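Local coordinates for DUF2520 domain-containing protein (Thermotoga maritima, PDB 2I76) that binds NADPH and is probably an NADP-dependent dehydrogenase, although its substrate and exact function remain unknown, at residues Leu13-Leu18 with Ala38-Glu43; Tyr70-Ala75 with Ser94-Lys99; Gly101-His106 with Pro136-Ile141; Gly127-Glu132 with Ile152-Lys157. All blocks are in the same frame, centred on the assembly; numbering follows the deposited sequence.

Contact 1. Residues Leu13-Leu18 with Ala38-Glu43; sequences LTRFFL and ARNLAE. With NDP (NADPH dihydro-nicotinamide-adenine-dinucleotide phosphate), chain C.
Side by side on one flank of a Rossmann-type nucleotide-binding domain, helices 12-19 and 35-44 meet mainly through L41, which reaches toward T14, R15 and L18. These helices follow strands 6-8 and 30-31, the neighbouring parallel strands at one side of the sheet. Their segment axes run in nearly the same direction, at 23°, but stay 11.7 Å apart, so long side chains must bridge the gap. L41 suits this task because its two methyls part at CG and serve different neighbours. CD1 faces the T14 hydroxyl, with OG1 4.2 Å from it, while that hydroxyl is hydrogen-bonded to the G11 carbonyl, back in the glycine-rich turn that opens helix 12-19. Further along helix 12-19, L18 CD1 lies 4.3 Å from L41 CB and continues the apolar seam inward toward F7. L41 also touches I30 and T10, and T10 binds NADPH through its own hydroxyl. L13, on another side of the same helix, takes its CD2 to 3.5 Å from O4D of the nicotinamide ribose. R15 closes the exposed side: CG stands beside the backbone N (chi1 -74°) and the chain then runs out extended to NE. Its aliphatic part and L41 cross at about a right angle, and L41 CD2 lies in the guanidinium plane at its edge, 3.4 Å from R15 NE.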
# COMPACT_ATOMS: atom_id res chain seq x y z
N LEU A 13 22.66 -0.38 8.91
CA LEU A 13 22.17 0.97 9.14
C LEU A 13 23.25 1.98 9.53
O LEU A 13 23.07 3.18 9.32
CB LEU A 13 21.07 0.94 10.21
CG LEU A 13 20.31 2.26 10.40
CD1 LEU A 13 19.91 2.79 9.04
CD2 LEU A 13 19.09 2.05 11.26
N THR A 14 24.37 1.52 10.09
CA THR A 14 25.41 2.47 10.45
C THR A 14 26.22 2.79 9.21
O THR A 14 26.68 3.92 9.02
CB THR A 14 26.33 1.91 11.55
OG1 THR A 14 27.00 0.75 11.06
CG2 THR A 14 25.52 1.52 12.78
N ARG A 15 26.38 1.79 8.35
CA ARG A 15 27.11 2.01 7.11
C ARG A 15 26.38 3.12 6.39
O ARG A 15 26.95 3.84 5.57
CB ARG A 15 27.14 0.74 6.24
CG ARG A 15 28.08 -0.32 6.76
CD ARG A 15 28.16 -1.50 5.81
NE ARG A 15 29.15 -2.47 6.25
CZ ARG A 15 29.05 -3.79 6.06
NH1 ARG A 15 27.98 -4.30 5.43
NH2 ARG A 15 30.01 -4.60 6.50
N PHE A 16 25.11 3.29 6.72
CA PHE A 16 24.29 4.31 6.10
C PHE A 16 24.69 5.70 6.59
O PHE A 16 25.19 6.50 5.81
CB PHE A 16 22.82 4.06 6.40
CG PHE A 16 21.90 5.04 5.76
CD1 PHE A 16 21.83 5.13 4.39
CD2 PHE A 16 21.12 5.89 6.54
CE1 PHE A 16 21.00 6.08 3.78
CE2 PHE A 16 20.29 6.84 5.94
CZ PHE A 16 20.22 6.93 4.56
N PHE A 17 24.48 5.98 7.87
CA PHE A 17 24.84 7.30 8.40
C PHE A 17 26.31 7.65 8.17
O PHE A 17 26.66 8.82 7.98
CB PHE A 17 24.53 7.38 9.90
CG PHE A 17 23.06 7.41 10.21
CD1 PHE A 17 22.40 6.25 10.62
CD2 PHE A 17 22.36 8.61 10.18
CE1 PHE A 17 21.05 6.28 11.00
CE2 PHE A 17 21.02 8.65 10.56
CZ PHE A 17 20.36 7.48 10.97
N LEU A 18 27.17 6.63 8.22
CA LEU A 18 28.59 6.84 7.98
C LEU A 18 28.75 7.42 6.58
O LEU A 18 29.13 8.58 6.39
CB LEU A 18 29.35 5.52 8.07
CG LEU A 18 29.73 4.91 9.42
CD1 LEU A 18 30.47 3.59 9.21
CD2 LEU A 18 30.61 5.87 10.17
N ALA A 38 34.68 -3.97 13.41
CA ALA A 38 34.74 -2.55 13.71
C ALA A 38 35.89 -1.96 12.89
O ALA A 38 35.77 -0.89 12.29
CB ALA A 38 34.97 -2.34 15.20
N ARG A 39 37.00 -2.69 12.86
CA ARG A 39 38.18 -2.26 12.12
C ARG A 39 37.92 -2.12 10.63
O ARG A 39 38.62 -1.38 9.94
CB ARG A 39 39.33 -3.25 12.32
CG ARG A 39 40.25 -2.99 13.51
CD ARG A 39 41.59 -3.67 13.27
NE ARG A 39 42.10 -4.41 14.42
CZ ARG A 39 42.70 -3.87 15.48
NH1 ARG A 39 42.87 -2.55 15.56
NH2 ARG A 39 43.14 -4.65 16.46
N ASN A 40 36.93 -2.84 10.12
CA ASN A 40 36.64 -2.75 8.69
C ASN A 40 35.89 -1.49 8.33
O ASN A 40 36.18 -0.86 7.31
CB ASN A 40 35.85 -3.97 8.20
CG ASN A 40 35.46 -3.84 6.75
OD1 ASN A 40 34.33 -3.46 6.43
ND2 ASN A 40 36.40 -4.11 5.85
N LEU A 41 34.93 -1.11 9.16
CA LEU A 41 34.16 0.09 8.89
C LEU A 41 35.03 1.31 9.19
O LEU A 41 34.84 2.38 8.61
CB LEU A 41 32.89 0.11 9.73
CG LEU A 41 32.04 -1.15 9.56
CD1 LEU A 41 30.76 -0.95 10.32
CD2 LEU A 41 31.74 -1.42 8.11
N ALA A 42 36.01 1.15 10.09
CA ALA A 42 36.93 2.25 10.40
C ALA A 42 37.86 2.40 9.19
O ALA A 42 38.28 3.51 8.84
CB ALA A 42 37.73 1.92 11.66
N GLU A 43 38.17 1.27 8.56
CA GLU A 43 39.03 1.23 7.38
C GLU A 43 38.35 1.92 6.19
O GLU A 43 39.01 2.53 5.35
CB GLU A 43 39.33 -0.22 7.01
CG GLU A 43 40.27 -0.39 5.83
CD GLU A 43 40.28 -1.81 5.31
OE1 GLU A 43 40.53 -2.74 6.12
OE2 GLU A 43 40.05 -2.01 4.10
PA NDP C . 21.20 -5.43 12.93
O1A NDP C . 21.63 -5.33 11.55
O2A NDP C . 20.71 -6.72 13.55
O5B NDP C . 22.40 -4.84 13.83
C5B NDP C . 23.62 -5.56 13.82
C4B NDP C . 24.52 -4.80 14.76
O4B NDP C . 23.91 -4.92 16.09
C3B NDP C . 25.87 -5.38 14.85
O3B NDP C . 26.82 -4.34 14.98
C2B NDP C . 25.86 -6.27 16.01
O2B NDP C . 27.07 -6.74 16.61
C1B NDP C . 24.90 -5.57 16.91
N9A NDP C . 24.30 -6.59 17.84
C8A NDP C . 23.38 -7.62 17.55
N7A NDP C . 23.09 -8.33 18.63
C5A NDP C . 23.82 -7.80 19.65
C6A NDP C . 23.95 -8.09 21.06
N6A NDP C . 23.27 -9.12 21.60
N1A NDP C . 24.80 -7.33 21.84
C2A NDP C . 25.50 -6.27 21.29
N3A NDP C . 25.43 -5.91 19.97
C4A NDP C . 24.56 -6.71 19.20
O3 NDP C . 20.17 -4.31 13.25
PN NDP C . 18.69 -3.60 13.09
O1N NDP C . 18.00 -4.80 13.58
O2N NDP C . 18.77 -3.27 11.63
O5D NDP C . 18.31 -2.27 13.86
C5D NDP C . 19.21 -1.61 14.79
C4D NDP C . 18.45 -0.35 15.31
O4D NDP C . 18.05 0.43 14.18
C3D NDP C . 17.17 -0.66 16.09
O3D NDP C . 17.10 0.23 17.20
C2D NDP C . 16.05 -0.50 15.07
O2D NDP C . 14.81 -0.26 15.71
C1D NDP C . 16.63 0.67 14.19
N1N NDP C . 16.10 0.69 12.76
C2N NDP C . 16.35 -0.43 11.88
C3N NDP C . 15.80 -0.32 10.51
C7N NDP C . 16.00 -1.41 9.54
O7N NDP C . 15.53 -1.38 8.37
N7N NDP C . 16.72 -2.52 9.88
C4N NDP C . 15.07 0.85 10.16
C5N NDP C . 14.85 1.90 11.03
C6N NDP C . 15.36 1.83 12.33
P2B NDP C . 28.51 -6.40 16.17
O1X NDP C . 29.29 -7.18 17.12
O2X NDP C . 28.74 -4.94 16.31
O3X NDP C . 28.75 -6.85 14.73

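Contact 2. Residues Tyr70-Ala75 with Ser94-Lys99. With NDP (NADPH dihydro-nicotinamide-adenine-dinucleotide phosphate), chain C.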
# COMPACT_ATOMS: atom_id res chain seq x y z
N TYR A 70 18.80 -4.75 22.78
CA TYR A 70 19.99 -4.49 23.59
C TYR A 70 20.42 -3.02 23.74
O TYR A 70 21.35 -2.72 24.50
CB TYR A 70 21.16 -5.32 23.06
CG TYR A 70 20.76 -6.75 22.75
CD1 TYR A 70 20.64 -7.19 21.43
CD2 TYR A 70 20.47 -7.65 23.78
CE1 TYR A 70 20.22 -8.49 21.15
CE2 TYR A 70 20.06 -8.94 23.50
CZ TYR A 70 19.93 -9.35 22.19
OH TYR A 70 19.52 -10.64 21.94
N ILE A 71 19.76 -2.12 23.03
CA ILE A 71 20.08 -0.70 23.09
C ILE A 71 20.32 -0.19 24.52
O ILE A 71 21.34 0.43 24.79
CB ILE A 71 18.96 0.15 22.46
CG1 ILE A 71 18.73 -0.29 21.02
CG2 ILE A 71 19.35 1.62 22.47
CD1 ILE A 71 17.48 0.28 20.44
N LYS A 72 19.39 -0.46 25.43
CA LYS A 72 19.54 0.00 26.80
C LYS A 72 20.74 -0.66 27.48
O LYS A 72 21.69 0.02 27.86
CB LYS A 72 18.28 -0.29 27.60
CG LYS A 72 18.28 0.26 29.00
CD LYS A 72 16.93 -0.03 29.67
CE LYS A 72 16.91 0.35 31.15
NZ LYS A 72 17.19 1.81 31.37
N THR A 73 20.69 -1.97 27.63
CA THR A 73 21.79 -2.69 28.26
C THR A 73 23.13 -2.24 27.70
O THR A 73 23.95 -1.66 28.43
CB THR A 73 21.66 -4.23 28.08
OG1 THR A 73 22.96 -4.78 27.81
CG2 THR A 73 20.71 -4.58 26.95
N VAL A 74 23.36 -2.49 26.41
CA VAL A 74 24.61 -2.11 25.75
C VAL A 74 25.02 -0.68 26.10
O VAL A 74 26.17 -0.43 26.46
CB VAL A 74 24.49 -2.23 24.20
CG1 VAL A 74 25.68 -1.56 23.53
CG2 VAL A 74 24.42 -3.70 23.80
N ALA A 75 24.07 0.24 26.01
CA ALA A 75 24.34 1.64 26.31
C ALA A 75 24.77 1.83 27.76
O ALA A 75 25.39 2.85 28.11
CB ALA A 75 23.11 2.49 26.01
N SER A 94 13.97 7.49 23.19
CA SER A 94 15.27 7.95 23.66
C SER A 94 15.32 7.75 25.17
O SER A 94 16.31 7.24 25.72
CB SER A 94 15.43 9.43 23.36
OG SER A 94 14.45 10.19 24.07
N GLU A 95 14.25 8.18 25.84
CA GLU A 95 14.11 8.07 27.29
C GLU A 95 14.54 6.74 27.87
O GLU A 95 14.78 6.64 29.07
CB GLU A 95 12.66 8.33 27.70
CG GLU A 95 12.33 9.78 27.96
CD GLU A 95 10.89 9.97 28.39
OE1 GLU A 95 10.44 9.20 29.27
OE2 GLU A 95 10.22 10.88 27.87
N ILE A 96 14.63 5.71 27.05
CA ILE A 96 15.04 4.42 27.57
C ILE A 96 16.48 4.51 28.09
O ILE A 96 16.94 3.64 28.83
CB ILE A 96 14.93 3.32 26.48
CG1 ILE A 96 15.17 1.94 27.11
CG2 ILE A 96 15.93 3.58 25.36
CD1 ILE A 96 15.05 0.77 26.13
N PHE A 97 17.16 5.60 27.73
CA PHE A 97 18.55 5.85 28.11
C PHE A 97 18.70 6.45 29.51
O PHE A 97 19.77 6.36 30.12
CB PHE A 97 19.23 6.79 27.09
CG PHE A 97 19.71 6.10 25.84
CD1 PHE A 97 19.69 6.76 24.62
CD2 PHE A 97 20.22 4.81 25.89
CE1 PHE A 97 20.18 6.15 23.46
CE2 PHE A 97 20.71 4.20 24.73
CZ PHE A 97 20.69 4.87 23.51
N LYS A 98 17.65 7.08 30.00
CA LYS A 98 17.68 7.70 31.32
C LYS A 98 19.00 8.44 31.59
O LYS A 98 19.78 8.04 32.46
CB LYS A 98 17.43 6.64 32.40
CG LYS A 98 16.06 6.02 32.35
CD LYS A 98 15.00 6.95 32.91
CE LYS A 98 13.61 6.30 32.85
NZ LYS A 98 12.61 6.92 33.80
N LYS A 99 19.24 9.49 30.82
CA LYS A 99 20.43 10.32 30.95
C LYS A 99 20.08 11.74 30.49
O LYS A 99 19.06 11.96 29.83
CB LYS A 99 21.56 9.76 30.08
CG LYS A 99 22.89 10.50 30.26
CD LYS A 99 23.63 10.68 28.94
CE LYS A 99 24.99 11.32 29.17
NZ LYS A 99 25.91 10.45 29.96
PA NDP C . 21.20 -5.43 12.93
O1A NDP C . 21.63 -5.33 11.55
O2A NDP C . 20.71 -6.72 13.55
O5B NDP C . 22.40 -4.84 13.83
C5B NDP C . 23.62 -5.56 13.82
C4B NDP C . 24.52 -4.80 14.76
O4B NDP C . 23.91 -4.92 16.09
C3B NDP C . 25.87 -5.38 14.85
O3B NDP C . 26.82 -4.34 14.98
C2B NDP C . 25.86 -6.27 16.01
O2B NDP C . 27.07 -6.74 16.61
C1B NDP C . 24.90 -5.57 16.91
N9A NDP C . 24.30 -6.59 17.84
C8A NDP C . 23.38 -7.62 17.55
N7A NDP C . 23.09 -8.33 18.63
C5A NDP C . 23.82 -7.80 19.65
C6A NDP C . 23.95 -8.09 21.06
N6A NDP C . 23.27 -9.12 21.60
N1A NDP C . 24.80 -7.33 21.84
C2A NDP C . 25.50 -6.27 21.29
N3A NDP C . 25.43 -5.91 19.97
C4A NDP C . 24.56 -6.71 19.20
O3 NDP C . 20.17 -4.31 13.25
PN NDP C . 18.69 -3.60 13.09
O1N NDP C . 18.00 -4.80 13.58
O2N NDP C . 18.77 -3.27 11.63
O5D NDP C . 18.31 -2.27 13.86
C5D NDP C . 19.21 -1.61 14.79
C4D NDP C . 18.45 -0.35 15.31
O4D NDP C . 18.05 0.43 14.18
C3D NDP C . 17.17 -0.66 16.09
O3D NDP C . 17.10 0.23 17.20
C2D NDP C . 16.05 -0.50 15.07
O2D NDP C . 14.81 -0.26 15.71
C1D NDP C . 16.63 0.67 14.19
N1N NDP C . 16.10 0.69 12.76
C2N NDP C . 16.35 -0.43 11.88
C3N NDP C . 15.80 -0.32 10.51
C7N NDP C . 16.00 -1.41 9.54
O7N NDP C . 15.53 -1.38 8.37
N7N NDP C . 16.72 -2.52 9.88
C4N NDP C . 15.07 0.85 10.16
C5N NDP C . 14.85 1.90 11.03
C6N NDP C . 15.36 1.83 12.33
P2B NDP C . 28.51 -6.40 16.17
O1X NDP C . 29.29 -7.18 17.12
O2X NDP C . 28.74 -4.94 16.31
O3X NDP C . 28.75 -6.85 14.73
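K72 NZ donates a 3.1 Å hydrogen bond to the carbonyl O of I96, tying helix 71-75 to the short 3-10 turn 94-97. The ammonium lies not far off the line of the carbonyl, at a C=O...N angle of 158°. The lysine chain stays extended as far as CE, and a bend at chi4 (60°) brings NZ to the oxygen. On the way its methylenes pack on I96, with K72 CD 3.7 Å from I96 CG1, so a long amphipathic residue fits this exposed edge. Deeper in, F97 meets the helix through CD2, CE2 and CZ: I71 CG2 lies 3.7 Å from F97 CZ, and A75 sets its CB by CE2. F97 also makes an edge-to-face pair with H87. The same helix and its N-cap residue also meet NADPH: I71 turns CG2 to F97 and CD1 to the ribose, 3.3 Å from O3D, and the Y70 ring lies under the adenine amino group, N6A standing over the ring centre. Backing the cofactor helix therefore combines an apolar core with a polar bond in which the acceptor is a main-chain oxygen and the lysine carries the charge at the exposed margin.

Contact 3. Residues Gly101-His106 with Pro136-Ile141. With NDP (NADPH dihydro-nicotinamide-adenine-dinucleotide phosphate), chain C.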
# COMPACT_ATOMS: atom_id res chain seq x y z
N GLY A 101 21.55 13.80 28.21
CA GLY A 101 21.63 14.17 26.80
C GLY A 101 21.25 13.02 25.91
O GLY A 101 22.11 12.25 25.49
N ARG A 102 19.96 12.90 25.59
CA ARG A 102 19.49 11.79 24.76
C ARG A 102 18.70 12.20 23.52
O ARG A 102 18.38 13.37 23.32
CB ARG A 102 18.67 10.82 25.61
CG ARG A 102 17.64 11.50 26.47
CD ARG A 102 16.98 10.52 27.42
NE ARG A 102 16.19 11.20 28.45
CZ ARG A 102 15.16 11.99 28.20
NH1 ARG A 102 14.76 12.21 26.94
NH2 ARG A 102 14.52 12.57 29.21
N ALA A 103 18.40 11.21 22.68
CA ALA A 103 17.64 11.44 21.46
C ALA A 103 17.29 10.13 20.75
O ALA A 103 17.75 9.06 21.14
CB ALA A 103 18.42 12.36 20.51
N SER A 104 16.48 10.25 19.70
CA SER A 104 16.04 9.10 18.93
C SER A 104 15.77 9.49 17.48
O SER A 104 14.93 10.36 17.22
CB SER A 104 14.75 8.54 19.58
OG SER A 104 14.21 7.45 18.86
N ILE A 105 16.49 8.89 16.53
CA ILE A 105 16.27 9.19 15.11
C ILE A 105 15.86 7.94 14.34
O ILE A 105 16.61 6.96 14.25
CB ILE A 105 17.50 9.86 14.40
CG1 ILE A 105 17.13 10.14 12.94
CG2 ILE A 105 18.74 8.98 14.52
CD1 ILE A 105 17.90 11.27 12.28
N HIS A 106 14.65 8.00 13.77
CA HIS A 106 14.10 6.86 13.06
C HIS A 106 13.73 7.05 11.60
O HIS A 106 12.75 7.73 11.27
CB HIS A 106 12.87 6.33 13.82
CG HIS A 106 12.24 5.14 13.17
ND1 HIS A 106 11.22 5.24 12.24
CD2 HIS A 106 12.55 3.82 13.25
CE1 HIS A 106 10.94 4.03 11.78
NE2 HIS A 106 11.73 3.16 12.37
N PRO A 136 18.23 18.82 19.00
CA PRO A 136 18.85 19.52 17.87
C PRO A 136 19.99 18.75 17.18
O PRO A 136 20.34 19.05 16.04
CB PRO A 136 19.31 20.84 18.51
CG PRO A 136 19.54 20.48 19.94
CD PRO A 136 18.36 19.59 20.25
N ILE A 137 20.55 17.75 17.86
CA ILE A 137 21.64 16.95 17.29
C ILE A 137 21.14 16.01 16.20
O ILE A 137 21.80 15.78 15.20
CB ILE A 137 22.34 16.11 18.36
CG1 ILE A 137 23.10 17.03 19.32
CG2 ILE A 137 23.29 15.12 17.70
CD1 ILE A 137 23.77 16.29 20.45
N VAL A 138 19.96 15.45 16.42
CA VAL A 138 19.34 14.54 15.47
C VAL A 138 18.54 15.36 14.45
O VAL A 138 18.44 15.00 13.27
CB VAL A 138 18.42 13.55 16.20
CG1 VAL A 138 17.57 12.83 15.21
CG2 VAL A 138 19.25 12.54 16.98
N LYS A 139 17.97 16.45 14.94
CA LYS A 139 17.19 17.37 14.13
C LYS A 139 18.10 17.89 13.01
O LYS A 139 17.69 18.00 11.85
CB LYS A 139 16.72 18.53 15.03
CG LYS A 139 15.28 18.96 14.84
CD LYS A 139 14.78 19.70 16.09
CE LYS A 139 13.34 20.20 15.90
NZ LYS A 139 12.77 20.83 17.13
N LYS A 140 19.35 18.18 13.37
CA LYS A 140 20.37 18.69 12.45
C LYS A 140 20.72 17.66 11.39
O LYS A 140 20.87 17.98 10.22
CB LYS A 140 21.64 19.05 13.22
CG LYS A 140 22.75 19.74 12.41
CD LYS A 140 22.43 21.22 12.22
CE LYS A 140 23.67 22.03 11.83
NZ LYS A 140 23.41 23.53 11.83
N ILE A 141 20.87 16.41 11.84
CA ILE A 141 21.23 15.31 10.96
C ILE A 141 20.19 14.95 9.90
O ILE A 141 20.53 14.71 8.74
CB ILE A 141 21.57 14.04 11.78
CG1 ILE A 141 22.89 14.25 12.51
CG2 ILE A 141 21.66 12.83 10.87
CD1 ILE A 141 23.36 13.07 13.29
PA NDP C . 21.20 -5.43 12.93
O1A NDP C . 21.63 -5.33 11.55
O2A NDP C . 20.71 -6.72 13.55
O5B NDP C . 22.40 -4.84 13.83
C5B NDP C . 23.62 -5.56 13.82
C4B NDP C . 24.52 -4.80 14.76
O4B NDP C . 23.91 -4.92 16.09
C3B NDP C . 25.87 -5.38 14.85
O3B NDP C . 26.82 -4.34 14.98
C2B NDP C . 25.86 -6.27 16.01
O2B NDP C . 27.07 -6.74 16.61
C1B NDP C . 24.90 -5.57 16.91
N9A NDP C . 24.30 -6.59 17.84
C8A NDP C . 23.38 -7.62 17.55
N7A NDP C . 23.09 -8.33 18.63
C5A NDP C . 23.82 -7.80 19.65
C6A NDP C . 23.95 -8.09 21.06
N6A NDP C . 23.27 -9.12 21.60
N1A NDP C . 24.80 -7.33 21.84
C2A NDP C . 25.50 -6.27 21.29
N3A NDP C . 25.43 -5.91 19.97
C4A NDP C . 24.56 -6.71 19.20
O3 NDP C . 20.17 -4.31 13.25
PN NDP C . 18.69 -3.60 13.09
O1N NDP C . 18.00 -4.80 13.58
O2N NDP C . 18.77 -3.27 11.63
O5D NDP C . 18.31 -2.27 13.86
C5D NDP C . 19.21 -1.61 14.79
C4D NDP C . 18.45 -0.35 15.31
O4D NDP C . 18.05 0.43 14.18
C3D NDP C . 17.17 -0.66 16.09
O3D NDP C . 17.10 0.23 17.20
C2D NDP C . 16.05 -0.50 15.07
O2D NDP C . 14.81 -0.26 15.71
C1D NDP C . 16.63 0.67 14.19
N1N NDP C . 16.10 0.69 12.76
C2N NDP C . 16.35 -0.43 11.88
C3N NDP C . 15.80 -0.32 10.51
C7N NDP C . 16.00 -1.41 9.54
O7N NDP C . 15.53 -1.38 8.37
N7N NDP C . 16.72 -2.52 9.88
C4N NDP C . 15.07 0.85 10.16
C5N NDP C . 14.85 1.90 11.03
C6N NDP C . 15.36 1.83 12.33
P2B NDP C . 28.51 -6.40 16.17
O1X NDP C . 29.29 -7.18 17.12
O2X NDP C . 28.74 -4.94 16.31
O3X NDP C . 28.75 -6.85 14.73
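The beta-alpha-beta crossover formed by strand 126-128, helix 135-145 and strand 149-151 lays its helix over the sheet, and here V138 and I141 of that helix settle on A103 and I105 of strand 102-107. The strand runs antiparallel to 126-128, at the place where the parallel Rossmann order gives way to a mixed sheet. Helix and strand segments point almost the same way, at 25°, with axes 8.1 Å apart, a spacing that branched and small apolar residues fill without polar partners. V138 is the wedge. Its CG1 lies anti to the backbone N (chi1 167°), and the two methyls divide the strand between them: CG2 rests 3.6 Å from A103 CB, whereas CG1 faces I105. A103, with only a CB, presents a small surface to V138 CG2. One helical turn further, I141 CG2 approaches I105 CD1 at 4.3 Å, so I105 is met by two residues one helical turn apart. V138 further touches V86 and L128, and both I105 and I141 touch F63, which extends the apolar layer across further strands of the sheet. S104 and H106 point to the other face of the sheet, as their alternate places in the strand require. There H106 serves the cofactor, and a hydrogen bond joins its ND1 and the Y160 hydroxyl. NADPH C6N lies obliquely to the imidazole, 3.6 Å from H106 CD2, and H106 NE2 is 3.6 Å from NADPH C5N.

Contact 4. Residues Gly127-Glu132 with Ile152-Lys157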
# COMPACT_ATOMS: atom_id res chain seq x y z
N GLY A 127 11.61 10.12 11.90
CA GLY A 127 10.84 10.27 13.11
C GLY A 127 11.86 10.55 14.19
O GLY A 127 12.55 9.65 14.66
N LEU A 128 11.97 11.82 14.58
CA LEU A 128 12.92 12.19 15.61
C LEU A 128 12.15 12.35 16.91
O LEU A 128 10.92 12.43 16.91
CB LEU A 128 13.62 13.50 15.24
CG LEU A 128 13.94 13.69 13.75
CD1 LEU A 128 14.86 14.87 13.58
CD2 LEU A 128 14.57 12.44 13.19
N GLU A 129 12.89 12.40 18.01
CA GLU A 129 12.33 12.53 19.34
C GLU A 129 13.55 12.45 20.26
O GLU A 129 14.14 11.38 20.44
CB GLU A 129 11.34 11.37 19.58
CG GLU A 129 10.85 11.16 21.01
CD GLU A 129 11.80 10.29 21.82
OE1 GLU A 129 12.49 10.84 22.71
OE2 GLU A 129 11.86 9.07 21.57
N GLY A 130 13.95 13.59 20.80
CA GLY A 130 15.11 13.60 21.67
C GLY A 130 15.03 14.49 22.88
O GLY A 130 13.98 15.08 23.21
N ASP A 131 16.17 14.59 23.55
CA ASP A 131 16.34 15.39 24.76
C ASP A 131 16.16 16.86 24.42
O ASP A 131 15.92 17.21 23.26
CB ASP A 131 17.75 15.14 25.32
CG ASP A 131 18.03 15.91 26.57
OD1 ASP A 131 18.42 17.09 26.47
OD2 ASP A 131 17.85 15.33 27.65
N GLU A 132 16.27 17.74 25.40
CA GLU A 132 16.13 19.15 25.12
C GLU A 132 17.32 19.52 24.23
O GLU A 132 17.15 20.07 23.15
CB GLU A 132 16.19 19.95 26.45
N ILE A 152 8.32 14.13 17.62
CA ILE A 152 7.21 13.52 18.31
C ILE A 152 7.56 13.35 19.78
O ILE A 152 8.69 13.00 20.11
CB ILE A 152 6.89 12.14 17.64
CG1 ILE A 152 6.27 11.19 18.65
CG2 ILE A 152 8.15 11.51 17.08
CD1 ILE A 152 6.04 9.81 18.09
N PRO A 153 6.61 13.61 20.69
CA PRO A 153 6.99 13.44 22.10
C PRO A 153 7.38 12.00 22.40
O PRO A 153 6.93 11.07 21.71
CB PRO A 153 5.73 13.87 22.84
CG PRO A 153 4.62 13.46 21.89
CD PRO A 153 5.17 13.89 20.55
N SER A 154 8.22 11.81 23.41
CA SER A 154 8.65 10.46 23.80
C SER A 154 7.48 9.59 24.27
O SER A 154 7.52 8.36 24.17
CB SER A 154 9.69 10.54 24.94
OG SER A 154 10.94 11.01 24.48
N GLU A 155 6.43 10.24 24.77
CA GLU A 155 5.26 9.52 25.25
C GLU A 155 4.23 9.26 24.14
O GLU A 155 3.04 9.05 24.41
CB GLU A 155 4.66 10.29 26.43
CG GLU A 155 4.75 11.80 26.28
CD GLU A 155 3.52 12.39 25.62
OE1 GLU A 155 3.66 13.42 24.92
OE2 GLU A 155 2.42 11.83 25.83
N LYS A 156 4.70 9.24 22.90
CA LYS A 156 3.84 8.99 21.76
C LYS A 156 4.54 8.19 20.67
O LYS A 156 4.05 8.08 19.55
CB LYS A 156 3.35 10.32 21.18
CG LYS A 156 2.40 11.09 22.07
CD LYS A 156 1.19 10.26 22.43
CE LYS A 156 0.10 11.15 22.97
NZ LYS A 156 -0.18 12.29 22.02
N LYS A 157 5.68 7.61 21.00
CA LYS A 157 6.44 6.84 20.03
C LYS A 157 5.77 5.50 19.72
O LYS A 157 5.95 4.96 18.62
CB LYS A 157 7.86 6.62 20.56
CG LYS A 157 8.86 6.25 19.49
CD LYS A 157 10.25 6.71 19.86
CE LYS A 157 11.24 6.41 18.74
NZ LYS A 157 10.75 6.93 17.44
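The folded side chain of E129, tucked against S154 and K157, is the centre of this contact. Its CG is anti to the backbone N (chi1 168°), which puts CG beside the I152 carbonyl, and a turn at chi2 (-85°) then brings CD round so that the carboxylate lies beside S154. S154 OG donates to E129 OE1, although the modelled separation of 2.4 Å is too short to be taken literally. S94 OG also bonds OE1, and S93 OG bonds OE2; a cluster of small serine hydroxyls thus satisfies the buried carboxylate. K157 crosses the glutamate at about a right angle and offers it methylene rather than charge: its CD is 3.3 Å from E129 OE2. The bend at chi4 leaves NZ 4.8 Å from that oxygen, too far for a salt bridge, though the positive charge may still help stabilise the carboxylate. K157 NZ is 4.3 Å from G127 O, beyond hydrogen-bonding distance. I152 adds a backbone link, its N donating to L128 O at 3.2 Å, and its CG2 packs 4.1 Å from E129 CB. Strand 126-128 is thereby held to the chain leaving strand 149-151, just before helix 157-168 begins at K157. I152 also packs on L185 of the second subunit. L128 points the other way, onto A142 of helix 135-145, and S104 of strand 102-107 touches both E129 and K157.

Contacts 1 and 2 come first along the chain, one after the other, and contacts 3 and 4 follow with their segments alternating. Contact 1 lies near one edge of the seven-stranded sheet, 21 Å from contact 2 between centres; both touch NADPH, as does contact 3. F17 of helix 12-19 joins contact 1 to contact 3 by packing on I105 and I141. Contacts 3 and 4 have centres only 9 Å apart and share the antiparallel neighbours 102-107 and 126-128, while contact 2 meets contact 4 where S94 reaches E129. Contact 3, touched by the other three, thus connects the cofactor side with the far edge of the sheet, where the chain leads into helix 157-168.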